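Local coordinates for cation-transporting ATPase, E1-E2 family protein (Streptococcus pneumoniae, PDB 4F2F) that binds two copper (I) ions through the cupredoxin-fold metal-binding domain of CopA, a P-type ATPase that exports copper (I), at residues Cys50-Glu59 / Phe85-Tyr96. Numbering follows the deposited sequence.
Sequences CYKEILFEEE and FSCGMKMQKGSY. With CU1 (copper (I) ion), chain C; CU1 (copper (I) ion), chain B.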
loop_
_atom_site.group_PDB
_atom_site.type_symbol
_atom_site.label_atom_id
_atom_site.label_comp_id
_atom_site.label_asym_id
_atom_site.label_seq_id
_atom_site.Cartn_x
_atom_site.Cartn_y
_atom_site.Cartn_z
ATOM N N CYS A 50 3.856 15.659 -3.548
ATOM C CA CYS A 50 3.928 15.008 -2.246
ATOM C C CYS A 50 3.718 13.506 -2.425
ATOM O O CYS A 50 4.167 12.703 -1.607
ATOM C CB CYS A 50 2.882 15.591 -1.290
ATOM S SG CYS A 50 3.073 15.109 0.442
ATOM N N TYR A 51 3.060 13.137 -3.523
ATOM C CA TYR A 51 2.710 11.745 -3.800
ATOM C C TYR A 51 3.512 11.137 -4.954
ATOM O O TYR A 51 3.092 10.136 -5.535
ATOM C CB TYR A 51 1.215 11.632 -4.120
ATOM C CG TYR A 51 0.303 12.135 -3.024
ATOM C CD1 TYR A 51 -0.256 11.260 -2.105
ATOM C CD2 TYR A 51 -0.007 13.485 -2.913
ATOM C CE1 TYR A 51 -1.095 11.714 -1.105
ATOM C CE2 TYR A 51 -0.843 13.947 -1.919
ATOM C CZ TYR A 51 -1.384 13.059 -1.016
ATOM O OH TYR A 51 -2.218 13.520 -0.021
ATOM N N LYS A 52 4.662 11.722 -5.281
ATOM C CA LYS A 52 5.422 11.259 -6.446
ATOM C C LYS A 52 6.170 9.949 -6.199
ATOM O O LYS A 52 6.705 9.355 -7.134
ATOM C CB LYS A 52 6.398 12.333 -6.937
ATOM C CG LYS A 52 7.646 12.505 -6.083
ATOM C CD LYS A 52 8.590 13.532 -6.700
ATOM C CE LYS A 52 9.932 13.535 -5.993
ATOM N NZ LYS A 52 10.874 14.512 -6.610
ATOM N N GLU A 53 6.205 9.503 -4.949
ATOM C CA GLU A 53 6.874 8.253 -4.601
ATOM C C GLU A 53 6.059 7.437 -3.604
ATOM O O GLU A 53 5.269 7.984 -2.834
ATOM C CB GLU A 53 8.282 8.526 -4.056
ATOM C CG GLU A 53 9.271 8.974 -5.125
ATOM C CD GLU A 53 10.443 9.750 -4.558
ATOM O OE1 GLU A 53 10.536 9.884 -3.319
ATOM O OE2 GLU A 53 11.271 10.236 -5.359
ATOM N N ILE A 54 6.258 6.125 -3.645
ATOM C CA ILE A 54 5.614 5.192 -2.730
ATOM C C ILE A 54 6.694 4.484 -1.925
ATOM O O ILE A 54 7.624 3.907 -2.495
ATOM C CB ILE A 54 4.801 4.133 -3.498
ATOM C CG1 ILE A 54 3.800 4.806 -4.440
ATOM C CG2 ILE A 54 4.097 3.185 -2.531
ATOM C CD1 ILE A 54 3.252 3.880 -5.506
ATOM N N LEU A 55 6.572 4.522 -0.603
ATOM C CA LEU A 55 7.602 3.970 0.270
ATOM C C LEU A 55 7.078 2.846 1.156
ATOM O O LEU A 55 6.151 3.042 1.943
ATOM C CB LEU A 55 8.212 5.077 1.142
ATOM C CG LEU A 55 9.239 4.656 2.198
ATOM C CD1 LEU A 55 10.474 4.046 1.553
ATOM C CD2 LEU A 55 9.625 5.838 3.078
ATOM N N PHE A 56 7.673 1.668 1.005
ATOM C CA PHE A 56 7.481 0.560 1.935
ATOM C C PHE A 56 8.846 0.239 2.541
ATOM O O PHE A 56 9.543 -0.664 2.081
ATOM C CB PHE A 56 6.925 -0.671 1.208
ATOM C CG PHE A 56 5.443 -0.609 0.924
ATOM C CD1 PHE A 56 4.567 -1.463 1.576
ATOM C CD2 PHE A 56 4.926 0.285 -0.003
ATOM C CE1 PHE A 56 3.206 -1.422 1.320
ATOM C CE2 PHE A 56 3.564 0.331 -0.266
ATOM C CZ PHE A 56 2.704 -0.525 0.396
ATOM N N GLU A 57 9.222 0.997 3.567
ATOM C CA GLU A 57 10.580 0.972 4.100
ATOM C C GLU A 57 11.028 -0.422 4.533
ATOM O O GLU A 57 12.172 -0.814 4.301
ATOM C CB GLU A 57 10.704 1.944 5.279
ATOM C CG GLU A 57 12.129 2.196 5.750
ATOM C CD GLU A 57 12.774 3.378 5.054
ATOM O OE1 GLU A 57 12.319 4.522 5.275
ATOM O OE2 GLU A 57 13.729 3.165 4.278
ATOM N N GLU A 58 10.126 -1.169 5.157
ATOM C CA GLU A 58 10.483 -2.464 5.722
ATOM C C GLU A 58 10.648 -3.540 4.653
ATOM O O GLU A 58 11.159 -4.622 4.930
ATOM C CB GLU A 58 9.444 -2.885 6.754
ATOM C CG GLU A 58 9.121 -1.780 7.736
ATOM C CD GLU A 58 8.011 -2.150 8.685
ATOM O OE1 GLU A 58 8.010 -3.297 9.178
ATOM O OE2 GLU A 58 7.137 -1.294 8.937
ATOM N N GLU A 59 10.213 -3.235 3.435
ATOM C CA GLU A 59 10.388 -4.141 2.308
ATOM C C GLU A 59 11.483 -3.635 1.376
ATOM O O GLU A 59 11.782 -4.262 0.363
ATOM C CB GLU A 59 9.069 -4.309 1.548
ATOM C CG GLU A 59 7.979 -4.988 2.355
ATOM C CD GLU A 59 8.316 -6.428 2.695
ATOM O OE1 GLU A 59 9.072 -7.061 1.929
ATOM O OE2 GLU A 59 7.829 -6.927 3.731
ATOM N N PHE A 85 3.390 2.142 5.501
ATOM C CA PHE A 85 3.764 2.598 4.170
ATOM C C PHE A 85 3.436 4.085 4.106
ATOM O O PHE A 85 2.645 4.584 4.903
ATOM C CB PHE A 85 3.065 1.794 3.060
ATOM C CG PHE A 85 1.601 2.114 2.877
ATOM C CD1 PHE A 85 1.201 3.227 2.151
ATOM C CD2 PHE A 85 0.624 1.271 3.383
ATOM C CE1 PHE A 85 -0.141 3.511 1.963
ATOM C CE2 PHE A 85 -0.721 1.550 3.201
ATOM C CZ PHE A 85 -1.103 2.672 2.488
ATOM N N SER A 86 4.063 4.803 3.187
ATOM C CA SER A 86 3.848 6.235 3.101
ATOM C C SER A 86 4.267 6.733 1.733
ATOM O O SER A 86 4.739 5.956 0.903
ATOM C CB SER A 86 4.651 6.962 4.182
ATOM O OG SER A 86 6.042 6.918 3.908
ATOM N N CYS A 87 4.078 8.026 1.491
ATOM C CA CYS A 87 4.688 8.657 0.332
ATOM C C CYS A 87 6.188 8.761 0.576
ATOM O O CYS A 87 6.670 8.453 1.666
ATOM C CB CYS A 87 4.096 10.043 0.093
ATOM S SG CYS A 87 4.501 11.238 1.382
ATOM N N GLY A 88 6.921 9.195 -0.442
ATOM C CA GLY A 88 8.361 9.333 -0.327
ATOM C C GLY A 88 8.797 10.409 0.651
ATOM O O GLY A 88 9.958 10.449 1.050
ATOM N N MET A 89 7.874 11.283 1.041
ATOM C CA MET A 89 8.201 12.360 1.969
ATOM C C MET A 89 7.852 11.976 3.401
ATOM O O MET A 89 8.169 12.707 4.344
ATOM C CB MET A 89 7.456 13.640 1.593
ATOM C CG MET A 89 7.683 14.110 0.164
ATOM S SD MET A 89 6.925 15.720 -0.137
ATOM C CE MET A 89 8.189 16.827 0.483
ATOM N N LYS A 90 7.189 10.833 3.547
ATOM C CA LYS A 90 6.696 10.363 4.839
ATOM C C LYS A 90 5.689 11.334 5.468
ATOM O O LYS A 90 5.493 11.337 6.684
ATOM C CB LYS A 90 7.864 10.052 5.787
ATOM C CG LYS A 90 8.745 8.909 5.288
ATOM C CD LYS A 90 10.099 8.854 5.987
ATOM C CE LYS A 90 9.976 8.406 7.433
ATOM N NZ LYS A 90 11.318 8.143 8.034
ATOM N N MET A 91 5.041 12.139 4.627
ATOM C CA MET A 91 4.014 13.080 5.079
ATOM C C MET A 91 2.627 12.447 5.072
ATOM O O MET A 91 1.822 12.684 5.972
ATOM C CB MET A 91 4.011 14.343 4.214
ATOM C CG MET A 91 5.278 15.173 4.323
ATOM S SD MET A 91 5.286 16.589 3.208
ATOM C CE MET A 91 4.048 17.644 3.961
ATOM N N GLN A 92 2.349 11.653 4.044
ATOM C CA GLN A 92 1.081 10.938 3.945
ATOM C C GLN A 92 1.307 9.465 4.262
ATOM O O GLN A 92 2.095 8.796 3.592
ATOM C CB GLN A 92 0.480 11.107 2.548
ATOM C CG GLN A 92 0.173 12.551 2.178
ATOM C CD GLN A 92 -0.947 13.140 3.012
ATOM O OE1 GLN A 92 -1.795 12.413 3.530
ATOM N NE2 GLN A 92 -0.956 14.461 3.150
ATOM N N LYS A 93 0.617 8.961 5.281
ATOM C CA LYS A 93 0.892 7.620 5.783
ATOM C C LYS A 93 -0.281 6.649 5.681
ATOM O O LYS A 93 -1.440 7.045 5.538
ATOM C CB LYS A 93 1.348 7.686 7.240
ATOM C CG LYS A 93 2.610 8.494 7.466
ATOM C CD LYS A 93 2.827 8.707 8.950
ATOM C CE LYS A 93 4.109 9.467 9.215
ATOM N NZ LYS A 93 4.205 9.871 10.643
ATOM N N GLY A 94 0.049 5.365 5.768
ATOM C CA GLY A 94 -0.926 4.294 5.784
ATOM C C GLY A 94 -0.294 3.114 6.491
ATOM O O GLY A 94 0.836 3.207 6.969
ATOM N N SER A 95 -1.014 2.005 6.574
ATOM C CA SER A 95 -0.470 0.829 7.227
ATOM C C SER A 95 -0.953 -0.445 6.566
ATOM O O SER A 95 -2.026 -0.483 5.958
ATOM C CB SER A 95 -0.828 0.811 8.719
ATOM O OG SER A 95 -2.187 0.480 8.931
ATOM N N TYR A 96 -0.142 -1.488 6.673
ATOM C CA TYR A 96 -0.583 -2.815 6.290
ATOM C C TYR A 96 -0.344 -3.778 7.440
ATOM O O TYR A 96 0.764 -3.879 7.967
ATOM C CB TYR A 96 0.081 -3.288 4.991
ATOM C CG TYR A 96 1.593 -3.369 5.010
ATOM C CD1 TYR A 96 2.373 -2.237 4.817
ATOM C CD2 TYR A 96 2.240 -4.587 5.180
ATOM C CE1 TYR A 96 3.752 -2.313 4.812
ATOM C CE2 TYR A 96 3.617 -4.673 5.178
ATOM C CZ TYR A 96 4.368 -3.534 4.994
ATOM O OH TYR A 96 5.739 -3.617 4.995
HETATM CU CU CU1 C . 4.983 16.080 1.047
HETATM CU CU CU1 B . 3.850 13.094 0.524
HETATM O O HOH W 1 6.469 11.134 -2.541
HETATM O O HOH W 2 11.791 9.301 -1.033
HETATM O O HOH W 3 13.233 6.667 6.576
HETATM O O HOH W 4 7.090 -1.063 4.961
HETATM O O HOH W 5 6.592 -6.007 5.783
#
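L55 and S86 pair through two backbone bonds, L55 N to S86 O (2.8 Å) and S86 N to L55 O, where 53-56 and the 85-87 part of the neighbouring strand run antiparallel, their axes at 156°. One end of this ladder carries metal, the other aromatic rings. At the metal end C50 SG bridges both copper (I) ions; set beside its own carbonyl carbon (chi1 -169°), it can chelate one ion together with C50 O. C87 SG (2.1 Å) completes that grip; the other ion takes C50 SG, M89 SD (2.3 Å), M91 SD and a fourth ligand from outside the two segments. C87 SG also accepts a straight N-H bond from Q92 N (174°) and weak ones from M89 N and M91 N, amides that should help stabilise a thiolate. As in cupredoxins, a connection between two strands supplies ligands, here C87-M91, opening with a type I turn from C87 to K90, but the paired ions depart from the usual single-copper site. Beside it, Q92 CG packs obliquely on the Y51 ring, whose OH bonds to G24 N. Water 1 ties C50 O, E53 N and G88 N together. Farther along, F85 CB sits over the centre of the F56 ring, 3.5 Å from the centroid, while the two rings are almost parallel but offset so far that they hardly overlap. F56 CD1 also meets Y96 CE1 (3.4 Å), planes oblique, and Y96 OH reaches E58 N and E59 OE2 through separate waters at its ring edge.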